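Local coordinates for transcriptional regulator (Actinomyces oris, PDB 5V8C), which probably transfers glycan chains from a phosphorylated lipid carrier to a cell wall-anchored surface protein, as a phosphotransferase of the LytR-Cps2A-Psr family, at residues A[83-86]-A[87-90]; A[225-228]-A[229-233]; A[275-278]-A[279-283]. All coordinates share one frame; numbering follows the deposited sequence.

Contact 1: residues A[83-86]-A[87-90]. With PO4 (phosphate ion), chain C.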
loop_
_atom_site.group_PDB
_atom_site.type_symbol
_atom_site.label_atom_id
_atom_site.label_comp_id
_atom_site.label_asym_id
_atom_site.label_seq_id
_atom_site.Cartn_x
_atom_site.Cartn_y
_atom_site.Cartn_z
ATOM N N LEU A 83 -20.621 -7.955 2.761
ATOM C CA LEU A 83 -19.767 -6.768 2.682
ATOM C C LEU A 83 -18.801 -6.610 3.850
ATOM O O LEU A 83 -19.219 -6.667 5.009
ATOM C CB LEU A 83 -20.596 -5.475 2.527
ATOM C CG LEU A 83 -21.601 -5.397 1.374
ATOM C CD1 LEU A 83 -22.535 -4.228 1.562
ATOM C CD2 LEU A 83 -20.910 -5.306 0.017
ATOM N N ASP A 84 -17.517 -6.325 3.537
ATOM C CA ASP A 84 -16.468 -6.078 4.522
ATOM C C ASP A 84 -15.645 -4.883 4.083
ATOM O O ASP A 84 -15.522 -4.625 2.883
ATOM C CB ASP A 84 -15.513 -7.286 4.655
ATOM C CG ASP A 84 -16.090 -8.624 5.112
ATOM O OD1 ASP A 84 -17.255 -8.648 5.591
ATOM O OD2 ASP A 84 -15.358 -9.644 5.032
ATOM N N ARG A 85 -15.013 -4.191 5.044
ATOM C CA ARG A 85 -14.085 -3.120 4.713
ATOM C C ARG A 85 -12.744 -3.770 4.394
ATOM O O ARG A 85 -12.401 -4.798 4.990
ATOM C CB ARG A 85 -13.925 -2.132 5.873
ATOM C CG ARG A 85 -15.115 -1.209 6.079
ATOM C CD ARG A 85 -14.830 -0.167 7.152
ATOM N NE ARG A 85 -14.284 -0.781 8.360
ATOM C CZ ARG A 85 -13.289 -0.271 9.072
ATOM N NH1 ARG A 85 -12.747 0.891 8.731
ATOM N NH2 ARG A 85 -12.840 -0.907 10.147
ATOM N N LEU A 86 -11.989 -3.175 3.454
ATOM C CA LEU A 86 -10.683 -3.660 3.018
ATOM C C LEU A 86 -9.749 -4.017 4.191
ATOM O O LEU A 86 -9.108 -5.064 4.169
ATOM C CB LEU A 86 -10.024 -2.618 2.102
ATOM C CG LEU A 86 -9.916 -2.966 0.624
ATOM C CD1 LEU A 86 -11.277 -3.021 -0.022
ATOM C CD2 LEU A 86 -9.089 -1.939 -0.098
ATOM N N ALA A 87 -9.709 -3.174 5.223
ATOM C CA ALA A 87 -8.861 -3.390 6.395
ATOM C C ALA A 87 -9.274 -4.634 7.194
ATOM O O ALA A 87 -8.426 -5.324 7.760
ATOM C CB ALA A 87 -8.899 -2.158 7.290
ATOM N N THR A 88 -10.574 -4.910 7.219
ATOM C CA THR A 88 -11.182 -5.990 7.976
ATOM C C THR A 88 -11.016 -7.345 7.272
ATOM O O THR A 88 -10.912 -8.362 7.956
ATOM C CB THR A 88 -12.623 -5.591 8.321
ATOM O OG1 THR A 88 -12.601 -5.056 9.636
ATOM C CG2 THR A 88 -13.624 -6.738 8.230
ATOM N N THR A 89 -10.921 -7.360 5.930
ATOM C CA THR A 89 -10.718 -8.601 5.167
ATOM C C THR A 89 -9.434 -9.367 5.563
ATOM O O THR A 89 -9.360 -10.573 5.336
ATOM C CB THR A 89 -10.765 -8.343 3.655
ATOM O OG1 THR A 89 -9.630 -7.562 3.290
ATOM C CG2 THR A 89 -12.055 -7.664 3.204
ATOM N N TYR A 90 -8.438 -8.683 6.155
ATOM C CA TYR A 90 -7.177 -9.319 6.538
ATOM C C TYR A 90 -7.278 -10.236 7.769
ATOM O O TYR A 90 -6.476 -11.170 7.891
ATOM C CB TYR A 90 -6.046 -8.284 6.713
ATOM C CG TYR A 90 -4.679 -8.934 6.688
ATOM C CD1 TYR A 90 -4.204 -9.559 5.538
ATOM C CD2 TYR A 90 -3.923 -9.054 7.850
ATOM C CE1 TYR A 90 -2.998 -10.250 5.534
ATOM C CE2 TYR A 90 -2.709 -9.737 7.855
ATOM C CZ TYR A 90 -2.250 -10.333 6.693
ATOM O OH TYR A 90 -1.054 -11.003 6.688
HETATM P P PO4 C . -10.403 1.532 13.203
HETATM O O1 PO4 C . -11.310 1.018 14.417
HETATM O O2 PO4 C . -11.253 1.449 11.850
HETATM O O3 PO4 C . -9.112 0.596 13.071
HETATM O O4 PO4 C . -9.960 2.998 13.461
#
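Thr89 and Arg85 meet through the backbone where the chain leaves strand 83-85 and coils toward helix 94-105. The carbonyl oxygen of Arg85 takes two bonds: Thr89 N reaches it at 3.1 Å, nearly along the C=O axis, while Thr88 N comes to Arg85 O at 2.9 Å from well above the carbonyl plane. The next carbonyl has a side-chain donor, Thr89 OG1, which donates a hydrogen bond to Leu86 O at 2.7 Å; Thr89 N adds a weak bond to the same oxygen. With chi1 at 68°, OG1 sits between the backbone N and the carbonyl carbon, and Thr97 of the following helix also bonds to this hydroxyl. The other branch, Thr89 CG2, lies 3.8 Å from Asp84 CB. This is a strand-to-helix connection in the LytR-Cps2A-Psr domain: strand 83-85 pairs with strand 75-77 as a two-stranded antiparallel sheet, and residues 87-90 take up helical backbone angles without regular helical bonding. Leu86 makes a backbone bond with Leu74, Ala87 with Ala52 and Arg72, and Asn96 ND2 bonds to Thr89 O. A valine at Thr89 would probably leave Leu86 O without its short hydroxyl bond and Thr97 OG1 without this partner. The Arg85 chain bends at chi3 (-49°) and crosses the Thr88 side chain at about a right angle. Phosphate O2 lies at the edge of the Arg85 guanidinium, near its plane, and takes a weak bond from Arg85 NH2 at 3.3 Å; the ion is probably from the crystallisation liquor. Arg51 lies close to the same NH2.

Contact 2: residues A[225-228]-A[229-233]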
loop_
_atom_site.group_PDB
_atom_site.type_symbol
_atom_site.label_atom_id
_atom_site.label_comp_id
_atom_site.label_asym_id
_atom_site.label_seq_id
_atom_site.Cartn_x
_atom_site.Cartn_y
_atom_site.Cartn_z
ATOM N N ILE A 225 10.063 -9.429 5.001
ATOM C CA ILE A 225 8.966 -9.548 4.049
ATOM C C ILE A 225 8.363 -10.938 4.127
ATOM O O ILE A 225 9.073 -11.921 4.353
ATOM C CB ILE A 225 9.536 -9.257 2.616
ATOM C CG1 ILE A 225 9.504 -7.748 2.266
ATOM C CG2 ILE A 225 8.928 -10.109 1.476
ATOM C CD1 ILE A 225 8.334 -7.038 2.636
ATOM N N THR A 226 7.056 -11.022 3.872
ATOM C CA THR A 226 6.345 -12.280 3.750
ATOM C C THR A 226 5.855 -12.365 2.300
ATOM O O THR A 226 5.334 -11.386 1.768
ATOM C CB THR A 226 5.251 -12.390 4.816
ATOM O OG1 THR A 226 5.839 -12.192 6.101
ATOM C CG2 THR A 226 4.542 -13.729 4.788
ATOM N N LEU A 227 6.116 -13.504 1.643
ATOM C CA LEU A 227 5.752 -13.779 0.254
ATOM C C LEU A 227 4.863 -15.008 0.185
ATOM O O LEU A 227 5.057 -15.945 0.969
ATOM C CB LEU A 227 7.011 -14.089 -0.583
ATOM C CG LEU A 227 7.960 -12.953 -0.924
ATOM C CD1 LEU A 227 9.144 -13.473 -1.723
ATOM C CD2 LEU A 227 7.247 -11.823 -1.672
ATOM N N ASP A 228 3.970 -15.069 -0.824
ATOM C CA ASP A 228 3.200 -16.284 -1.041
ATOM C C ASP A 228 4.168 -17.366 -1.528
ATOM O O ASP A 228 5.255 -17.044 -2.001
ATOM C CB ASP A 228 2.036 -16.070 -2.025
ATOM C CG ASP A 228 2.467 -15.779 -3.439
ATOM O OD1 ASP A 228 2.639 -16.745 -4.223
ATOM O OD2 ASP A 228 2.617 -14.591 -3.774
ATOM N N SER A 229 3.793 -18.636 -1.381
ATOM C CA SER A 229 4.640 -19.768 -1.746
ATOM C C SER A 229 5.014 -19.810 -3.223
ATOM O O SER A 229 6.124 -20.224 -3.543
ATOM C CB SER A 229 3.986 -21.077 -1.324
ATOM O OG SER A 229 3.739 -21.097 0.073
ATOM N N GLY A 230 4.123 -19.332 -4.094
ATOM C CA GLY A 230 4.316 -19.361 -5.544
ATOM C C GLY A 230 5.120 -18.231 -6.153
ATOM O O GLY A 230 5.444 -18.274 -7.342
ATOM N N THR A 231 5.428 -17.196 -5.364
ATOM C CA THR A 231 6.183 -16.053 -5.868
ATOM C C THR A 231 7.659 -16.205 -5.513
ATOM O O THR A 231 7.991 -16.558 -4.380
ATOM C CB THR A 231 5.535 -14.725 -5.430
ATOM O OG1 THR A 231 6.114 -13.650 -6.166
ATOM C CG2 THR A 231 5.673 -14.455 -3.948
ATOM N N GLY A 232 8.524 -16.007 -6.499
ATOM C CA GLY A 232 9.958 -16.168 -6.316
ATOM C C GLY A 232 10.693 -14.913 -5.890
ATOM O O GLY A 232 10.324 -13.799 -6.278
ATOM N N LEU A 233 11.772 -15.093 -5.113
ATOM C CA LEU A 233 12.646 -14.005 -4.703
ATOM C C LEU A 233 13.225 -13.349 -5.970
ATOM O O LEU A 233 13.472 -12.143 -5.982
ATOM C CB LEU A 233 13.754 -14.548 -3.789
ATOM C CG LEU A 233 14.173 -13.668 -2.610
ATOM C CD1 LEU A 233 12.982 -13.238 -1.771
ATOM C CD2 LEU A 233 15.147 -14.381 -1.730
#
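A type I beta turn from Asp228 to Thr231 makes this local contact, at the point where strand 226-228 of the seven-stranded mixed sheet gives way to the approach to helix 233-248. The strand lies between strands 5-7 and 111-115, one place in from the outermost strand, 5-7. The bond that closes the turn, Thr231 N to Asp228 O at 3.4 Å, is fairly straight but weak. Inside the turn the Asp228 carboxylate folds over the backbone: with chi1 at 67° its CG stands between its own N and carbonyl carbon, bringing OD1 to 3.0 Å from Gly230 N in another weak bond. OD2 looks to the neighbouring strand, where it accepts a hydrogen bond from Leu112 N, so the two oxygens of one carboxylate join the turn to the sheet. Ser229 OG, at a corner of the turn, is hydrogen-bonded to Asp8 OD1, just beyond strand 5-7.

The apolar half of the contact is carried by Leu227 and Thr231. Thr231 presents its methyl rather than its hydroxyl: OG1 is anti to the backbone N (chi1 -168°), and CG2 is thereby turned in between the Asp228 carboxylate and the Leu227 side chain. The Thr231 side chain as a whole crosses that of Leu227 at about a right angle. Thr231 CG2 lies 3.6 Å from Leu227 CB and also packs against Leu227 CD2. Farther along, Pro4 borders both Leu227 and Leu233, and these two leucines touch methyl to methyl, Leu227 CD1 lying 3.8 Å from Leu233 CD1.

Contact 3: residues A[275-278]-A[279-283]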
loop_
_atom_site.group_PDB
_atom_site.type_symbol
_atom_site.label_atom_id
_atom_site.label_comp_id
_atom_site.label_asym_id
_atom_site.label_seq_id
_atom_site.Cartn_x
_atom_site.Cartn_y
_atom_site.Cartn_z
ATOM N N ARG A 275 -14.651 2.332 -10.585
ATOM C CA ARG A 275 -14.862 1.203 -11.492
ATOM C C ARG A 275 -14.187 1.393 -12.848
ATOM O O ARG A 275 -13.660 0.424 -13.398
ATOM C CB ARG A 275 -16.362 0.899 -11.659
ATOM C CG ARG A 275 -17.045 0.393 -10.382
ATOM C CD ARG A 275 -16.911 -1.111 -10.211
ATOM N NE ARG A 275 -16.852 -1.509 -8.803
ATOM C CZ ARG A 275 -17.874 -2.015 -8.122
ATOM N NH1 ARG A 275 -19.053 -2.183 -8.710
ATOM N NH2 ARG A 275 -17.728 -2.358 -6.851
ATOM N N ASP A 276 -14.193 2.636 -13.379
ATOM C CA ASP A 276 -13.581 2.964 -14.677
ATOM C C ASP A 276 -12.062 2.910 -14.596
ATOM O O ASP A 276 -11.421 2.290 -15.445
ATOM C CB ASP A 276 -14.026 4.355 -15.170
ATOM C CG ASP A 276 -15.525 4.531 -15.335
ATOM O OD1 ASP A 276 -16.173 3.623 -15.911
ATOM O OD2 ASP A 276 -16.039 5.607 -14.954
ATOM N N LEU A 277 -11.491 3.563 -13.565
ATOM C CA LEU A 277 -10.061 3.585 -13.278
ATOM C C LEU A 277 -9.556 2.143 -13.169
ATOM O O LEU A 277 -8.499 1.831 -13.698
ATOM C CB LEU A 277 -9.831 4.352 -11.956
ATOM C CG LEU A 277 -8.391 4.749 -11.520
ATOM C CD1 LEU A 277 -7.858 3.827 -10.452
ATOM C CD2 LEU A 277 -7.430 4.909 -12.694
ATOM N N LEU A 278 -10.348 1.261 -12.545
ATOM C CA LEU A 278 -10.012 -0.144 -12.393
ATOM C C LEU A 278 -10.244 -0.907 -13.686
ATOM O O LEU A 278 -9.514 -1.862 -13.963
ATOM C CB LEU A 278 -10.802 -0.776 -11.232
ATOM C CG LEU A 278 -10.301 -0.463 -9.814
ATOM C CD1 LEU A 278 -11.355 -0.791 -8.782
ATOM C CD2 LEU A 278 -9.044 -1.234 -9.486
ATOM N N ALA A 279 -11.232 -0.474 -14.495
ATOM C CA ALA A 279 -11.542 -1.094 -15.791
ATOM C C ALA A 279 -10.463 -0.796 -16.823
ATOM O O ALA A 279 -10.297 -1.569 -17.762
ATOM C CB ALA A 279 -12.888 -0.616 -16.304
ATOM N N ARG A 280 -9.755 0.339 -16.671
ATOM C CA ARG A 280 -8.648 0.716 -17.549
ATOM C C ARG A 280 -7.546 -0.358 -17.497
ATOM O O ARG A 280 -7.063 -0.799 -18.544
ATOM C CB ARG A 280 -8.067 2.081 -17.136
ATOM C CG ARG A 280 -8.918 3.261 -17.578
ATOM C CD ARG A 280 -8.262 4.599 -17.283
ATOM N NE ARG A 280 -9.101 5.711 -17.731
ATOM C CZ ARG A 280 -8.974 6.322 -18.905
ATOM N NH1 ARG A 280 -8.014 5.961 -19.749
ATOM N NH2 ARG A 280 -9.795 7.309 -19.237
ATOM N N TYR A 281 -7.220 -0.826 -16.272
ATOM C CA TYR A 281 -6.193 -1.835 -16.004
ATOM C C TYR A 281 -6.722 -3.284 -16.073
ATOM O O TYR A 281 -6.053 -4.209 -15.621
ATOM C CB TYR A 281 -5.496 -1.530 -14.660
ATOM C CG TYR A 281 -4.967 -0.113 -14.578
ATOM C CD1 TYR A 281 -3.806 0.261 -15.252
ATOM C CD2 TYR A 281 -5.654 0.869 -13.875
ATOM C CE1 TYR A 281 -3.348 1.578 -15.231
ATOM C CE2 TYR A 281 -5.203 2.188 -13.842
ATOM C CZ TYR A 281 -4.051 2.538 -14.523
ATOM O OH TYR A 281 -3.604 3.837 -14.486
ATOM N N GLY A 282 -7.898 -3.463 -16.669
ATOM C CA GLY A 282 -8.511 -4.771 -16.897
ATOM C C GLY A 282 -9.123 -5.484 -15.705
ATOM O O GLY A 282 -9.297 -6.706 -15.747
ATOM N N TYR A 283 -9.480 -4.735 -14.649
ATOM C CA TYR A 283 -10.094 -5.317 -13.457
ATOM C C TYR A 283 -11.603 -5.138 -13.485
ATOM O O TYR A 283 -12.085 -4.013 -13.636
ATOM C CB TYR A 283 -9.537 -4.685 -12.170
ATOM C CG TYR A 283 -8.028 -4.688 -12.043
ATOM C CD1 TYR A 283 -7.293 -5.852 -12.252
ATOM C CD2 TYR A 283 -7.346 -3.557 -11.615
ATOM C CE1 TYR A 283 -5.910 -5.874 -12.085
ATOM C CE2 TYR A 283 -5.965 -3.568 -11.441
ATOM C CZ TYR A 283 -5.250 -4.729 -11.675
ATOM O OH TYR A 283 -3.885 -4.733 -11.513
#
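Ala279 joins Arg275 in the last turns of helix 272-280, its N giving a 2.8 Å hydrogen bond to Arg275 O, while its CB lies next to the carbonyl oxygens of Arg275 and Asp276. Arg280 continues the pattern: its N bonds to Asp276 O, and its extended side chain starts with CB and CG lying by the Asp276 and Leu277 carbonyl oxygens. Arg280 CB sits above one face of the Tyr281 ring, offset toward the rim. Tyr281 itself reaches back along the helix. Tyr281 CE2 packs at 3.7 Å against Leu277 CD2; with CG anti to the Leu277 backbone N (chi1 -169°), the leucine's end can reach the ring. The ring also touches Arg59, Thr66 and Ile68 of strands 52-60 and 65-70, so the helix end is seated on the central sheet. Gly282 then takes a positive phi of 75° and is the C-prime residue of a Schellman motif that ends the helix. Gly282 N makes a weak 3.2 Å bond to Ala279 O, and the glycine carbonyl is bonded by Ser16. Tyr283 supplies the motif's other bond, its N reaching Leu278 O at 3.0 Å with the donor tilted 29° from the carbonyl plane. Tyr283 CD2 packs against Leu278 CD2 at 3.6 Å, the two side chains meeting at about a right angle, and Tyr281 O stands 3.8 Å above one face of the Tyr283 ring, over its centre. The buried ring also meets Leu57 and Arg59 of strand 52-60, with Thr22 and Pro108 nearby.

The three contacts follow one another along the chain and do not touch. All are places where a strand or helix ends: contact 1 and contact 2 lead out of strands toward helices, and contact 3 closes a helix. Contact 1 and contact 3 have centres 21 Å apart, their nearest atoms about 8 Å apart; contact 2 lies about 23 Å from contact 1 and 26 Å from contact 3, centre to centre. All three border the seven-stranded sheet, contact 1 through Tyr90 and Ala87, although it starts in the two-stranded one. The bound phosphate belongs to contact 1, while the cobalt ion is about 10 Å from the side chain of Leu233 in contact 2.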